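Local coordinates for AlgX/AlgJ SGNH hydrolase-like domain-containing protein (Eubacterium siraeum, PDB 4NZK), which is of unknown function but belongs to the DHHW family of the SGNH hydrolase clan and may therefore act as a hydrolase on an unidentified substrate, at residues Val106-Gly111 with Tyr156-Thr161; Glu150-Glu155 with Ala170-Lys175; Phe220-Pro225 with Ser249-Gln254. One frame throughout, in Å; residues are numbered along the deposited sequence.

Contact 1. Residues Val106-Gly111 with Tyr156-Thr161; sequences VVPTAG and YIYTRT
The Y158 side chain reaches across to the loop that follows strand 101-107 and meets it in two ways, with its hydroxyl and with one ring face. At the far end OH donates to the carbonyl O of P108 at 2.7 Å. The hydroxyl stands 52° out of the carbonyl plane, so the bond comes in above the carbonyl and misses its lone pairs. Nearer the backbone A110 lies over the ring: its CA sits 4.0 Å from the ring centroid and 16° off the normal, a CH-pi contact displaced toward the rim, while A110 CB packs on CD2 of Y158 at 3.8 Å. The P108 ring crosses the tyrosine at about a right angle, and its CG comes within 3.8 Å of Y158 OH. With CG anti to its carbonyl carbon (chi1 -80°), the Y158 ring swings over to A110 and its OH reaches P108 O. Bond and face contact together would probably restrict rotation of the ring. The contact is mostly buried: V107 is hydrogen-bonded through its backbone to M333 in neighbouring strand 328-334, P108 packs on helix 126-136, and Y158 also touches Y114 of helix 111-114 and Y290 from a loop.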
loop_
_atom_site.group_PDB
_atom_site.type_symbol
_atom_site.label_atom_id
_atom_site.label_comp_id
_atom_site.label_asym_id
_atom_site.label_seq_id
_atom_site.Cartn_x
_atom_site.Cartn_y
_atom_site.Cartn_z
ATOM N N VAL A 106 -1.431 -3.758 7.952
ATOM C CA VAL A 106 -0.594 -4.662 7.204
ATOM C C VAL A 106 -1.501 -5.545 6.377
ATOM O O VAL A 106 -2.434 -6.157 6.910
ATOM C CB VAL A 106 0.348 -5.500 8.114
ATOM C CG1 VAL A 106 1.162 -6.483 7.275
ATOM C CG2 VAL A 106 1.277 -4.574 8.898
ATOM N N VAL A 107 -1.223 -5.615 5.087
ATOM C CA VAL A 107 -2.130 -6.324 4.174
ATOM C C VAL A 107 -1.397 -7.454 3.454
ATOM O O VAL A 107 -0.202 -7.384 3.231
ATOM C CB VAL A 107 -2.770 -5.379 3.144
ATOM C CG1 VAL A 107 -3.713 -4.391 3.838
ATOM C CG2 VAL A 107 -1.732 -4.629 2.312
ATOM N N PRO A 108 -2.139 -8.503 3.093
ATOM C CA PRO A 108 -1.525 -9.624 2.419
ATOM C C PRO A 108 -1.383 -9.342 0.933
ATOM O O PRO A 108 -1.955 -8.395 0.421
ATOM C CB PRO A 108 -2.540 -10.730 2.614
ATOM C CG PRO A 108 -3.825 -10.017 2.619
ATOM C CD PRO A 108 -3.583 -8.718 3.325
ATOM N N THR A 109 -0.592 -10.182 0.279
ATOM C CA THR A 109 -0.531 -10.254 -1.157
ATOM C C THR A 109 -1.545 -11.305 -1.632
ATOM O O THR A 109 -2.254 -11.943 -0.815
ATOM C CB THR A 109 0.888 -10.576 -1.614
ATOM O OG1 THR A 109 1.297 -11.812 -1.009
ATOM C CG2 THR A 109 1.856 -9.454 -1.226
ATOM N N ALA A 110 -1.664 -11.457 -2.944
ATOM C CA ALA A 110 -2.757 -12.242 -3.509
ATOM C C ALA A 110 -2.819 -13.680 -3.037
ATOM O O ALA A 110 -3.882 -14.273 -3.002
ATOM C CB ALA A 110 -2.736 -12.193 -5.035
ATOM N N GLY A 111 -1.661 -14.256 -2.698
ATOM C CA GLY A 111 -1.580 -15.637 -2.296
ATOM C C GLY A 111 -2.347 -15.951 -1.039
ATOM O O GLY A 111 -2.638 -17.127 -0.764
ATOM N N TYR A 156 -12.313 -7.871 -8.680
ATOM C CA TYR A 156 -10.970 -7.762 -9.283
ATOM C C TYR A 156 -10.127 -6.848 -8.370
ATOM O O TYR A 156 -9.743 -5.729 -8.721
ATOM C CB TYR A 156 -11.101 -7.199 -10.688
ATOM C CG TYR A 156 -9.919 -7.346 -11.632
ATOM C CD1 TYR A 156 -8.662 -7.780 -11.208
ATOM C CD2 TYR A 156 -10.072 -7.021 -12.964
ATOM C CE1 TYR A 156 -7.605 -7.910 -12.105
ATOM C CE2 TYR A 156 -9.031 -7.145 -13.862
ATOM C CZ TYR A 156 -7.798 -7.586 -13.433
ATOM O OH TYR A 156 -6.792 -7.682 -14.371
ATOM N N ILE A 157 -9.811 -7.390 -7.200
ATOM C CA ILE A 157 -9.138 -6.630 -6.157
ATOM C C ILE A 157 -7.622 -6.749 -6.215
ATOM O O ILE A 157 -6.893 -5.882 -5.707
ATOM C CB ILE A 157 -9.633 -6.989 -4.739
ATOM C CG1 ILE A 157 -9.655 -8.494 -4.518
ATOM C CG2 ILE A 157 -11.005 -6.343 -4.523
ATOM C CD1 ILE A 157 -9.695 -8.856 -3.043
ATOM N N TYR A 158 -7.142 -7.829 -6.835
ATOM C CA TYR A 158 -5.703 -8.037 -7.003
ATOM C C TYR A 158 -5.361 -8.213 -8.473
ATOM O O TYR A 158 -6.138 -8.720 -9.248
ATOM C CB TYR A 158 -5.189 -9.258 -6.228
ATOM C CG TYR A 158 -4.970 -9.028 -4.752
ATOM C CD1 TYR A 158 -5.993 -9.211 -3.829
ATOM C CD2 TYR A 158 -3.700 -8.600 -4.283
ATOM C CE1 TYR A 158 -5.778 -8.967 -2.503
ATOM C CE2 TYR A 158 -3.488 -8.382 -2.927
ATOM C CZ TYR A 158 -4.547 -8.571 -2.056
ATOM O OH TYR A 158 -4.442 -8.340 -0.690
ATOM N N THR A 159 -4.185 -7.743 -8.856
ATOM C CA THR A 159 -3.717 -8.019 -10.222
ATOM C C THR A 159 -3.223 -9.459 -10.310
ATOM O O THR A 159 -2.899 -10.077 -9.283
ATOM C CB THR A 159 -2.587 -7.101 -10.613
ATOM O OG1 THR A 159 -1.452 -7.435 -9.831
ATOM C CG2 THR A 159 -2.989 -5.639 -10.382
ATOM N N ARG A 160 -3.211 -10.001 -11.532
ATOM C CA ARG A 160 -2.646 -11.300 -11.790
ATOM C C ARG A 160 -1.141 -11.206 -12.110
ATOM O O ARG A 160 -0.418 -12.186 -11.928
ATOM C CB ARG A 160 -3.321 -11.984 -12.959
ATOM C CG ARG A 160 -4.742 -12.409 -12.675
ATOM C CD ARG A 160 -5.350 -13.206 -13.833
ATOM N NE ARG A 160 -5.661 -12.292 -14.930
ATOM C CZ ARG A 160 -4.875 -12.024 -15.968
ATOM N NH1 ARG A 160 -3.716 -12.642 -16.178
ATOM N NH2 ARG A 160 -5.250 -11.109 -16.825
ATOM N N THR A 161 -0.682 -10.055 -12.607
ATOM C CA THR A 161 0.664 -9.953 -13.165
ATOM C C THR A 161 1.564 -8.930 -12.448
ATOM O O THR A 161 2.651 -8.593 -12.921
ATOM C CB THR A 161 0.646 -9.565 -14.656
ATOM O OG1 THR A 161 0.256 -8.195 -14.820
ATOM C CG2 THR A 161 -0.261 -10.514 -15.482
#

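Contact 2. Residues Glu150-Glu155 with Ala170-Lys175; sequences EAHTNE and AYYAAK
Three similar first torsions gather H152, E155 and Y172: each places CG anti to the carbonyl carbon, beside the backbone N, so that both loop side chains reach the tyrosine projecting from helix 167-180. Beyond CG the glutamate chain is extended, which carries its carboxylate to the hydroxyl end of Y172. The imidazole of H152 and the phenol ring lie face to face, with centroids 3.5 Å apart and planes only 5° from parallel. Overlap is extensive: Y172 CE1 stands over the centre of the imidazole, and H152 CD2 over the centre of the phenol ring. CB of H152 adds an off-centre CH-pi contact to the same tyrosine face.

The carboxylate of E155 bridges the stacked pair, one oxygen to the imidazole N-H and the other to the tyrosine hydroxyl. Y172 OH donates to OE1 at 2.5 Å, a short bond that uses the syn lone pair of that oxygen. The carboxylate plane is turned 77° from the phenol ring. On the other branch, ND1 of H152 donates to OE2 at 2.6 Å with an N-H...acceptor angle of 157°; OE2 lies close to the imidazole plane, although the donor is out of the carboxylate plane. These two bonds are likely to fix the rotation of the carboxylate and the tilt of the imidazole. On the face of Y172 turned from the histidine lies CD2 of Y171. E155 N also bonds to H152 O, closing a type I turn that sets the two loop residues side by side. The geometry is that of a His-carboxylate hydrogen bond combined with a face-to-face aromatic stack, here joining the loop after helix 145-150 to the surface of helix 167-180.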
loop_
_atom_site.group_PDB
_atom_site.type_symbol
_atom_site.label_atom_id
_atom_site.label_comp_id
_atom_site.label_asym_id
_atom_site.label_seq_id
_atom_site.Cartn_x
_atom_site.Cartn_y
_atom_site.Cartn_z
ATOM N N GLU A 150 -10.770 -9.915 2.305
ATOM C CA GLU A 150 -11.303 -11.284 2.256
ATOM C C GLU A 150 -12.780 -11.246 1.828
ATOM O O GLU A 150 -13.260 -12.155 1.170
ATOM C CB GLU A 150 -11.145 -11.926 3.638
ATOM C CG GLU A 150 -11.556 -13.378 3.769
ATOM C CD GLU A 150 -11.267 -13.910 5.192
ATOM O OE1 GLU A 150 -11.399 -13.158 6.204
ATOM O OE2 GLU A 150 -10.901 -15.075 5.295
ATOM N N ALA A 151 -13.487 -10.183 2.206
ATOM C CA ALA A 151 -14.912 -10.075 1.880
ATOM C C ALA A 151 -15.214 -9.718 0.409
ATOM O O ALA A 151 -16.373 -9.702 0.013
ATOM C CB ALA A 151 -15.541 -9.052 2.807
ATOM N N HIS A 152 -14.183 -9.479 -0.402
ATOM C CA HIS A 152 -14.360 -8.994 -1.757
ATOM C C HIS A 152 -13.539 -9.752 -2.770
ATOM O O HIS A 152 -13.231 -9.238 -3.869
ATOM C CB HIS A 152 -14.052 -7.499 -1.801
ATOM C CG HIS A 152 -15.009 -6.702 -1.001
ATOM N ND1 HIS A 152 -16.297 -6.438 -1.428
ATOM C CD2 HIS A 152 -14.901 -6.154 0.232
ATOM C CE1 HIS A 152 -16.931 -5.734 -0.506
ATOM N NE2 HIS A 152 -16.116 -5.580 0.529
ATOM N N THR A 153 -13.208 -10.990 -2.434
ATOM C CA THR A 153 -12.326 -11.783 -3.310
ATOM C C THR A 153 -12.961 -12.183 -4.658
ATOM O O THR A 153 -12.261 -12.557 -5.589
ATOM C CB THR A 153 -11.784 -13.021 -2.599
ATOM O OG1 THR A 153 -12.863 -13.805 -2.091
ATOM C CG2 THR A 153 -10.823 -12.610 -1.505
ATOM N N ASN A 154 -14.284 -12.135 -4.771
ATOM C CA ASN A 154 -14.906 -12.346 -6.061
ATOM C C ASN A 154 -14.750 -11.193 -7.032
ATOM O O ASN A 154 -15.053 -11.330 -8.236
ATOM C CB ASN A 154 -16.383 -12.688 -5.886
ATOM C CG ASN A 154 -16.596 -14.053 -5.260
ATOM O OD1 ASN A 154 -15.767 -14.964 -5.395
ATOM N ND2 ASN A 154 -17.720 -14.225 -4.634
ATOM N N GLU A 155 -14.296 -10.047 -6.521
ATOM C CA GLU A 155 -14.070 -8.881 -7.314
ATOM C C GLU A 155 -12.613 -8.814 -7.796
ATOM O O GLU A 155 -11.774 -9.608 -7.374
ATOM C CB GLU A 155 -14.444 -7.628 -6.522
ATOM C CG GLU A 155 -15.914 -7.597 -6.080
ATOM C CD GLU A 155 -16.150 -6.592 -4.994
ATOM O OE1 GLU A 155 -15.677 -5.443 -5.144
ATOM O OE2 GLU A 155 -16.768 -6.974 -3.963
ATOM N N ALA A 170 -7.155 -1.705 -2.879
ATOM C CA ALA A 170 -6.676 -0.627 -2.013
ATOM C C ALA A 170 -7.831 0.168 -1.457
ATOM O O ALA A 170 -7.751 0.641 -0.316
ATOM C CB ALA A 170 -5.730 0.272 -2.756
ATOM N N TYR A 171 -8.894 0.352 -2.253
ATOM C CA TYR A 171 -10.081 1.046 -1.769
ATOM C C TYR A 171 -10.689 0.362 -0.565
ATOM O O TYR A 171 -11.070 1.034 0.412
ATOM C CB TYR A 171 -11.146 1.125 -2.878
ATOM C CG TYR A 171 -12.465 1.678 -2.438
ATOM C CD1 TYR A 171 -12.641 3.056 -2.247
ATOM C CD2 TYR A 171 -13.522 0.842 -2.141
ATOM C CE1 TYR A 171 -13.870 3.584 -1.817
ATOM C CE2 TYR A 171 -14.770 1.364 -1.719
ATOM C CZ TYR A 171 -14.927 2.730 -1.545
ATOM O OH TYR A 171 -16.169 3.263 -1.171
ATOM N N TYR A 172 -10.831 -0.964 -0.617
ATOM C CA TYR A 172 -11.415 -1.653 0.543
ATOM C C TYR A 172 -10.565 -1.529 1.804
ATOM O O TYR A 172 -11.101 -1.455 2.909
ATOM C CB TYR A 172 -11.713 -3.090 0.236
ATOM C CG TYR A 172 -12.874 -3.250 -0.722
ATOM C CD1 TYR A 172 -14.139 -2.764 -0.407
ATOM C CD2 TYR A 172 -12.709 -3.866 -1.944
ATOM C CE1 TYR A 172 -15.208 -2.889 -1.310
ATOM C CE2 TYR A 172 -13.757 -3.997 -2.836
ATOM C CZ TYR A 172 -15.014 -3.528 -2.512
ATOM O OH TYR A 172 -16.084 -3.706 -3.384
ATOM N N ALA A 173 -9.244 -1.527 1.654
ATOM C CA ALA A 173 -8.365 -1.328 2.788
ATOM C C ALA A 173 -8.456 0.107 3.283
ATOM O O ALA A 173 -8.599 0.339 4.505
ATOM C CB ALA A 173 -6.952 -1.721 2.432
ATOM N N ALA A 174 -8.464 1.072 2.356
ATOM C CA ALA A 174 -8.616 2.477 2.727
ATOM C C ALA A 174 -9.932 2.677 3.462
ATOM O O ALA A 174 -10.015 3.421 4.451
ATOM C CB ALA A 174 -8.526 3.387 1.512
ATOM N N LYS A 175 -10.977 2.026 2.963
ATOM C CA LYS A 175 -12.290 2.125 3.596
ATOM C C LYS A 175 -12.269 1.631 5.038
ATOM O O LYS A 175 -12.844 2.255 5.925
ATOM C CB LYS A 175 -13.293 1.321 2.769
ATOM C CG LYS A 175 -14.698 1.283 3.362
ATOM C CD LYS A 175 -15.727 0.658 2.426
ATOM C CE LYS A 175 -17.105 0.620 3.079
ATOM N NZ LYS A 175 -18.115 0.392 2.040
#

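Contact 3. Residues Phe220-Pro225 with Ser249-Gln254; sequences FTYYIP and SIFVDQ
F251 fills the close-packed part of this contact, its ring pressed against Y222 and I224 of strand 218-224 and P225 just beyond its end. CG anti to the carbonyl carbon (chi1 -56°) sends the ring toward the strand. CG1 of I224 lies over one face, 4.1 Å from the ring centroid and 13° off the normal, a CH-pi contact. The second branch, I224 CG2, reaches F251 CE2 at 3.9 Å. P225 and F251 approach from opposite directions, proline CD near the ring plane, 3.9 Å from F251 CZ. CG1 of I250 lies on the other face, and both isoleucine carbons are offset toward the rim. At the base is an ST turn, in which S249 OG accepts from F251 N at 2.9 Å with an N-H...acceptor angle of 163°; the bond probably helps hold the loop. Strand 218-224 pairs antiparallel with strand 192-199, and F251 also touches Y229 of strand 229-234. Replacing F251 by an alanine is likely to leave I224, P225 and Y222 without their aromatic partner and open a gap between strand and loop. Packing is looser at Y222, whose ring is nearly parallel to that of F251 but slid aside, with centroids 5.8 Å apart and little overlap; CE2 of Y222 still meets CD1 of F251 at 3.7 Å. Farther along, D253 is exposed, its CB pointing away although the side-chain end turns back nearer.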
loop_
_atom_site.group_PDB
_atom_site.type_symbol
_atom_site.label_atom_id
_atom_site.label_comp_id
_atom_site.label_asym_id
_atom_site.label_seq_id
_atom_site.Cartn_x
_atom_site.Cartn_y
_atom_site.Cartn_z
ATOM N N PHE A 220 -5.909 -2.524 -15.677
ATOM C CA PHE A 220 -5.696 -1.728 -14.507
ATOM C C PHE A 220 -6.717 -0.610 -14.440
ATOM O O PHE A 220 -6.712 0.293 -15.267
ATOM C CB PHE A 220 -4.291 -1.158 -14.583
ATOM C CG PHE A 220 -3.853 -0.425 -13.364
ATOM C CD1 PHE A 220 -3.303 -1.110 -12.285
ATOM C CD2 PHE A 220 -3.939 0.950 -13.312
ATOM C CE1 PHE A 220 -2.839 -0.401 -11.158
ATOM C CE2 PHE A 220 -3.477 1.661 -12.216
ATOM C CZ PHE A 220 -2.936 0.988 -11.134
ATOM N N THR A 221 -7.541 -0.629 -13.397
ATOM C CA THR A 221 -8.590 0.368 -13.241
ATOM C C THR A 221 -8.305 1.194 -12.028
ATOM O O THR A 221 -8.081 0.640 -10.934
ATOM C CB THR A 221 -9.953 -0.315 -13.096
ATOM O OG1 THR A 221 -10.161 -1.170 -14.231
ATOM C CG2 THR A 221 -11.060 0.718 -12.984
ATOM N N TYR A 222 -8.313 2.514 -12.201
ATOM C CA TYR A 222 -8.093 3.426 -11.078
ATOM C C TYR A 222 -9.166 4.502 -11.038
ATOM O O TYR A 222 -10.042 4.554 -11.914
ATOM C CB TYR A 222 -6.689 4.007 -11.087
ATOM C CG TYR A 222 -6.358 4.982 -12.204
ATOM C CD1 TYR A 222 -5.982 4.527 -13.458
ATOM C CD2 TYR A 222 -6.369 6.353 -11.965
ATOM C CE1 TYR A 222 -5.640 5.419 -14.460
ATOM C CE2 TYR A 222 -6.020 7.258 -12.941
ATOM C CZ TYR A 222 -5.649 6.788 -14.202
ATOM O OH TYR A 222 -5.296 7.674 -15.223
ATOM N N TYR A 223 -9.137 5.306 -9.992
ATOM C CA TYR A 223 -10.263 6.150 -9.642
ATOM C C TYR A 223 -9.801 7.497 -9.132
ATOM O O TYR A 223 -8.950 7.584 -8.233
ATOM C CB TYR A 223 -11.126 5.470 -8.529
ATOM C CG TYR A 223 -11.411 4.014 -8.801
ATOM C CD1 TYR A 223 -12.470 3.601 -9.592
ATOM C CD2 TYR A 223 -10.555 3.039 -8.292
ATOM C CE1 TYR A 223 -12.680 2.244 -9.850
ATOM C CE2 TYR A 223 -10.764 1.699 -8.522
ATOM C CZ TYR A 223 -11.791 1.295 -9.301
ATOM O OH TYR A 223 -11.912 -0.059 -9.524
ATOM N N ILE A 224 -10.375 8.555 -9.690
ATOM C CA ILE A 224 -9.998 9.904 -9.291
ATOM C C ILE A 224 -11.101 10.462 -8.397
ATOM O O ILE A 224 -12.280 10.494 -8.781
ATOM C CB ILE A 224 -9.829 10.778 -10.569
ATOM C CG1 ILE A 224 -8.753 10.182 -11.504
ATOM C CG2 ILE A 224 -9.480 12.217 -10.191
ATOM C CD1 ILE A 224 -8.675 10.881 -12.829
ATOM N N PRO A 225 -10.732 10.947 -7.214
ATOM C CA PRO A 225 -11.769 11.377 -6.282
ATOM C C PRO A 225 -12.413 12.686 -6.677
ATOM O O PRO A 225 -11.853 13.459 -7.451
ATOM C CB PRO A 225 -10.996 11.545 -4.960
ATOM C CG PRO A 225 -9.579 11.867 -5.373
ATOM C CD PRO A 225 -9.370 11.065 -6.656
ATOM N N SER A 249 -0.845 17.301 -9.424
ATOM C CA SER A 249 -1.713 16.128 -9.403
ATOM C C SER A 249 -0.977 14.967 -8.759
ATOM O O SER A 249 0.248 14.916 -8.765
ATOM C CB SER A 249 -2.097 15.711 -10.827
ATOM O OG SER A 249 -2.933 14.566 -10.816
ATOM N N ILE A 250 -1.736 14.048 -8.158
ATOM C CA ILE A 250 -1.144 12.781 -7.711
ATOM C C ILE A 250 -1.175 11.727 -8.800
ATOM O O ILE A 250 -0.698 10.628 -8.578
ATOM C CB ILE A 250 -1.774 12.207 -6.420
ATOM C CG1 ILE A 250 -3.233 11.859 -6.664
ATOM C CG2 ILE A 250 -1.534 13.152 -5.260
ATOM C CD1 ILE A 250 -3.815 11.116 -5.484
ATOM N N PHE A 251 -1.795 12.012 -9.944
ATOM C CA PHE A 251 -1.879 11.057 -11.052
ATOM C C PHE A 251 -0.914 11.473 -12.124
ATOM O O PHE A 251 -1.038 12.573 -12.673
ATOM C CB PHE A 251 -3.322 10.950 -11.601
ATOM C CG PHE A 251 -4.319 10.590 -10.539
ATOM C CD1 PHE A 251 -4.518 9.271 -10.172
ATOM C CD2 PHE A 251 -5.024 11.571 -9.875
ATOM C CE1 PHE A 251 -5.416 8.935 -9.148
ATOM C CE2 PHE A 251 -5.895 11.257 -8.845
ATOM C CZ PHE A 251 -6.110 9.918 -8.491
ATOM N N VAL A 252 0.024 10.572 -12.429
ATOM C CA VAL A 252 1.094 10.835 -13.351
ATOM C C VAL A 252 0.925 9.947 -14.571
ATOM O O VAL A 252 0.789 8.735 -14.450
ATOM C CB VAL A 252 2.442 10.560 -12.655
ATOM C CG1 VAL A 252 3.625 10.854 -13.575
ATOM C CG2 VAL A 252 2.576 11.457 -11.437
ATOM N N ASP A 253 0.999 10.529 -15.753
ATOM C CA ASP A 253 0.878 9.730 -16.996
ATOM C C ASP A 253 2.042 8.750 -17.138
ATOM O O ASP A 253 3.197 9.088 -16.832
ATOM C CB ASP A 253 0.814 10.625 -18.222
ATOM C CG ASP A 253 -0.493 11.408 -18.310
ATOM O OD1 ASP A 253 -1.491 11.010 -17.658
ATOM O OD2 ASP A 253 -0.523 12.420 -19.044
ATOM N N GLN A 254 1.696 7.527 -17.516
ATOM C CA GLN A 254 2.650 6.454 -17.664
ATOM C C GLN A 254 2.341 5.594 -18.859
ATOM O O GLN A 254 1.169 5.462 -19.249
ATOM C CB GLN A 254 2.561 5.497 -16.479
ATOM C CG GLN A 254 2.859 6.094 -15.130
ATOM C CD GLN A 254 4.292 6.470 -14.933
ATOM O OE1 GLN A 254 5.161 5.995 -15.648
ATOM N NE2 GLN A 254 4.553 7.335 -13.962
#

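Overall arrangement
From the N terminus, the chain leaves strand 101-107 into the first half of contact 1, passes helices 111-114 and 126-136, and enters contact 2 at the end of helix 145-150. The second half of contact 1, 156-161, follows at once; helix 167-180 then supplies 170-175. The two contacts therefore cross, closing overlapping loops, and they touch where I157 packs on H152 and Y172. Together they tie strand 101-107 of the mixed sheet to helix 167-180 through one connecting loop. Contact 3 comes later in series, joining strand 218-224 of the two-stranded sheet to the loop between strands 229-234 and 270-275; its centre lies about 19 Å from each of the other two centres.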